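Local coordinates for tyrosine specific protein phosphatase (Trypanosoma cruzi, PDB 4AZ1) that probably removes phosphate groups from phosphotyrosine residues of proteins, as a member of the protein tyrosine phosphatase family, at residues Leu27-Glu32 and Ala262-Arg267. Numbering follows the deposited sequence.
Sequences LLLRQE and AMRRQR
Arg-264, near the C-terminal end of helix 255-266, reaches across to the end of the N-terminal helix 14-30 and pairs with Glu-32, a salt bridge between helix 255-266 and the loop that follows helix 14-30, on the helical side of the protein tyrosine phosphatase fold, in a partly buried place. The two backbones stay well apart, 8.9 Å between the CA atoms of Leu-28 and Arg-264, and the long side chain of Arg-264 does most of the bridging. Its CB points toward helix 14-30, and the chain is extended from CG to NE. On the way, Arg-264 CD lies 4.3 Å from Leu-28 CD2, a loose apolar approach. NE gives a weak hydrogen bond to the carbonyl of Met-270. Beyond it the flat guanidinium has Leu-28 CB over one face, while Leu-29 CD2 comes obliquely to within 3.8 Å of Arg-264 NH2. The same nitrogen donates a hydrogen bond to Val-271 O, which helps to fix the rotation of the group. Arg-264 NH1 carries the ion pair, with a bond of 2.7 Å to Glu-32 OE2 and an N-H...O angle of 160°. Carboxylate and guanidinium are nearly coplanar, 18° apart, and Glu-32 CG also lies in the guanidinium plane, 3.5 Å from Arg-264 NH1. A water that donates to Leu-28 O accepts a weak bond of 3.3 Å from Arg-264 NH1, whereas the short bond to Glu-32 uses the anti lone pair of OE2.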
loop_
_atom_site.group_PDB
_atom_site.type_symbol
_atom_site.label_atom_id
_atom_site.label_comp_id
_atom_site.label_asym_id
_atom_site.label_seq_id
_atom_site.Cartn_x
_atom_site.Cartn_y
_atom_site.Cartn_z
ATOM N N LEU A 27 19.378 -27.016 -19.196
ATOM C CA LEU A 27 18.269 -27.830 -19.674
ATOM C C LEU A 27 16.927 -27.300 -19.156
ATOM O O LEU A 27 15.933 -27.286 -19.889
ATOM C CB LEU A 27 18.489 -29.293 -19.284
ATOM C CG LEU A 27 17.448 -30.330 -19.691
ATOM C CD1 LEU A 27 17.360 -30.435 -21.217
ATOM C CD2 LEU A 27 17.804 -31.679 -19.073
ATOM N N LEU A 28 16.894 -26.834 -17.914
ATOM C CA LEU A 28 15.672 -26.217 -17.391
ATOM C C LEU A 28 15.281 -24.960 -18.172
ATOM O O LEU A 28 14.116 -24.782 -18.517
ATOM C CB LEU A 28 15.819 -25.865 -15.910
ATOM C CG LEU A 28 15.819 -27.006 -14.897
ATOM C CD1 LEU A 28 16.315 -26.498 -13.554
ATOM C CD2 LEU A 28 14.427 -27.605 -14.748
ATOM N N LEU A 29 16.247 -24.083 -18.439
ATOM C CA LEU A 29 15.971 -22.872 -19.218
ATOM C C LEU A 29 15.506 -23.274 -20.608
ATOM O O LEU A 29 14.574 -22.690 -21.159
ATOM C CB LEU A 29 17.221 -22.003 -19.331
ATOM C CG LEU A 29 17.797 -21.442 -18.034
ATOM C CD1 LEU A 29 18.969 -20.530 -18.352
ATOM C CD2 LEU A 29 16.716 -20.688 -17.287
ATOM N N ARG A 30 16.165 -24.292 -21.154
ATOM C CA ARG A 30 15.843 -24.842 -22.473
ATOM C C ARG A 30 14.356 -25.216 -22.602
ATOM O O ARG A 30 13.802 -25.181 -23.696
ATOM C CB ARG A 30 16.773 -26.039 -22.755
ATOM C CG ARG A 30 16.362 -26.997 -23.860
ATOM C CD ARG A 30 16.758 -26.492 -25.233
ATOM N NE ARG A 30 16.593 -27.520 -26.264
ATOM C CZ ARG A 30 15.420 -27.893 -26.762
ATOM N NH1 ARG A 30 14.300 -27.329 -26.318
ATOM N NH2 ARG A 30 15.362 -28.832 -27.700
ATOM N N GLN A 31 13.705 -25.518 -21.477
ATOM C CA GLN A 31 12.304 -25.943 -21.494
ATOM C C GLN A 31 11.327 -24.784 -21.422
ATOM O O GLN A 31 10.107 -24.991 -21.511
ATOM C CB GLN A 31 12.018 -26.881 -20.323
ATOM C CG GLN A 31 12.000 -28.343 -20.694
ATOM C CD GLN A 31 13.386 -28.919 -20.836
ATOM O OE1 GLN A 31 13.982 -29.363 -19.857
ATOM N NE2 GLN A 31 13.908 -28.916 -22.057
ATOM N N GLU A 32 11.845 -23.571 -21.233
ATOM C CA GLU A 32 10.973 -22.405 -21.095
ATOM C C GLU A 32 10.143 -22.116 -22.357
ATOM O O GLU A 32 10.681 -22.028 -23.475
ATOM C CB GLU A 32 11.781 -21.178 -20.674
ATOM C CG GLU A 32 12.385 -21.326 -19.281
ATOM C CD GLU A 32 13.053 -20.051 -18.776
ATOM O OE1 GLU A 32 13.270 -19.115 -19.587
ATOM O OE2 GLU A 32 13.364 -19.996 -17.566
ATOM N N ALA A 262 8.839 -29.219 -11.346
ATOM C CA ALA A 262 7.453 -29.119 -10.877
ATOM C C ALA A 262 7.108 -27.731 -10.319
ATOM O O ALA A 262 5.969 -27.277 -10.436
ATOM C CB ALA A 262 7.154 -30.201 -9.853
ATOM N N MET A 263 8.076 -27.066 -9.698
ATOM C CA MET A 263 7.848 -25.700 -9.242
ATOM C C MET A 263 7.642 -24.791 -10.450
ATOM O O MET A 263 6.764 -23.931 -10.446
ATOM C CB MET A 263 9.039 -25.187 -8.424
ATOM C CG MET A 263 9.168 -25.784 -7.035
ATOM S SD MET A 263 10.401 -24.894 -6.054
ATOM C CE MET A 263 11.841 -25.019 -7.132
ATOM N N ARG A 264 8.467 -24.981 -11.476
ATOM C CA ARG A 264 8.385 -24.176 -12.694
ATOM C C ARG A 264 7.040 -24.274 -13.419
ATOM O O ARG A 264 6.604 -23.314 -14.058
ATOM C CB ARG A 264 9.541 -24.526 -13.645
ATOM C CG ARG A 264 10.740 -23.654 -13.399
ATOM C CD ARG A 264 12.012 -24.076 -14.128
ATOM N NE ARG A 264 13.063 -23.102 -13.817
ATOM C CZ ARG A 264 13.503 -22.177 -14.663
ATOM N NH1 ARG A 264 13.018 -22.129 -15.901
ATOM N NH2 ARG A 264 14.444 -21.315 -14.281
ATOM N N ARG A 265 6.382 -25.427 -13.321
ATOM C CA ARG A 265 5.069 -25.590 -13.941
ATOM C C ARG A 265 4.023 -24.778 -13.195
ATOM O O ARG A 265 2.950 -24.492 -13.731
ATOM C CB ARG A 265 4.632 -27.062 -13.957
ATOM C CG ARG A 265 5.363 -27.950 -14.950
ATOM C CD ARG A 265 4.740 -29.357 -15.004
ATOM N NE ARG A 265 5.105 -30.191 -13.852
ATOM C CZ ARG A 265 6.181 -30.979 -13.802
ATOM N NH1 ARG A 265 7.021 -31.050 -14.833
ATOM N NH2 ARG A 265 6.424 -31.703 -12.717
ATOM N N GLN A 266 4.325 -24.420 -11.952
ATOM C CA GLN A 266 3.333 -23.748 -11.116
ATOM C C GLN A 266 3.600 -22.248 -10.999
ATOM O O GLN A 266 2.703 -21.470 -10.686
ATOM C CB GLN A 266 3.288 -24.402 -9.733
ATOM C CG GLN A 266 2.824 -25.857 -9.728
ATOM C CD GLN A 266 2.951 -26.479 -8.350
ATOM O OE1 GLN A 266 2.141 -26.218 -7.460
ATOM N NE2 GLN A 266 3.985 -27.294 -8.160
ATOM N N ARG A 267 4.846 -21.851 -11.242
ATOM C CA ARG A 267 5.213 -20.435 -11.318
ATOM C C ARG A 267 6.391 -20.298 -12.276
ATOM O O ARG A 267 7.514 -20.695 -11.957
ATOM C CB ARG A 267 5.590 -19.875 -9.939
ATOM C CG ARG A 267 5.970 -18.380 -9.943
ATOM C CD ARG A 267 5.964 -17.810 -8.524
ATOM N NE ARG A 267 6.540 -16.462 -8.426
ATOM C CZ ARG A 267 5.859 -15.327 -8.580
ATOM N NH1 ARG A 267 4.560 -15.361 -8.873
ATOM N NH2 ARG A 267 6.485 -14.154 -8.459
HETATM O O HOH W 1 11.827 -24.791 -17.497
#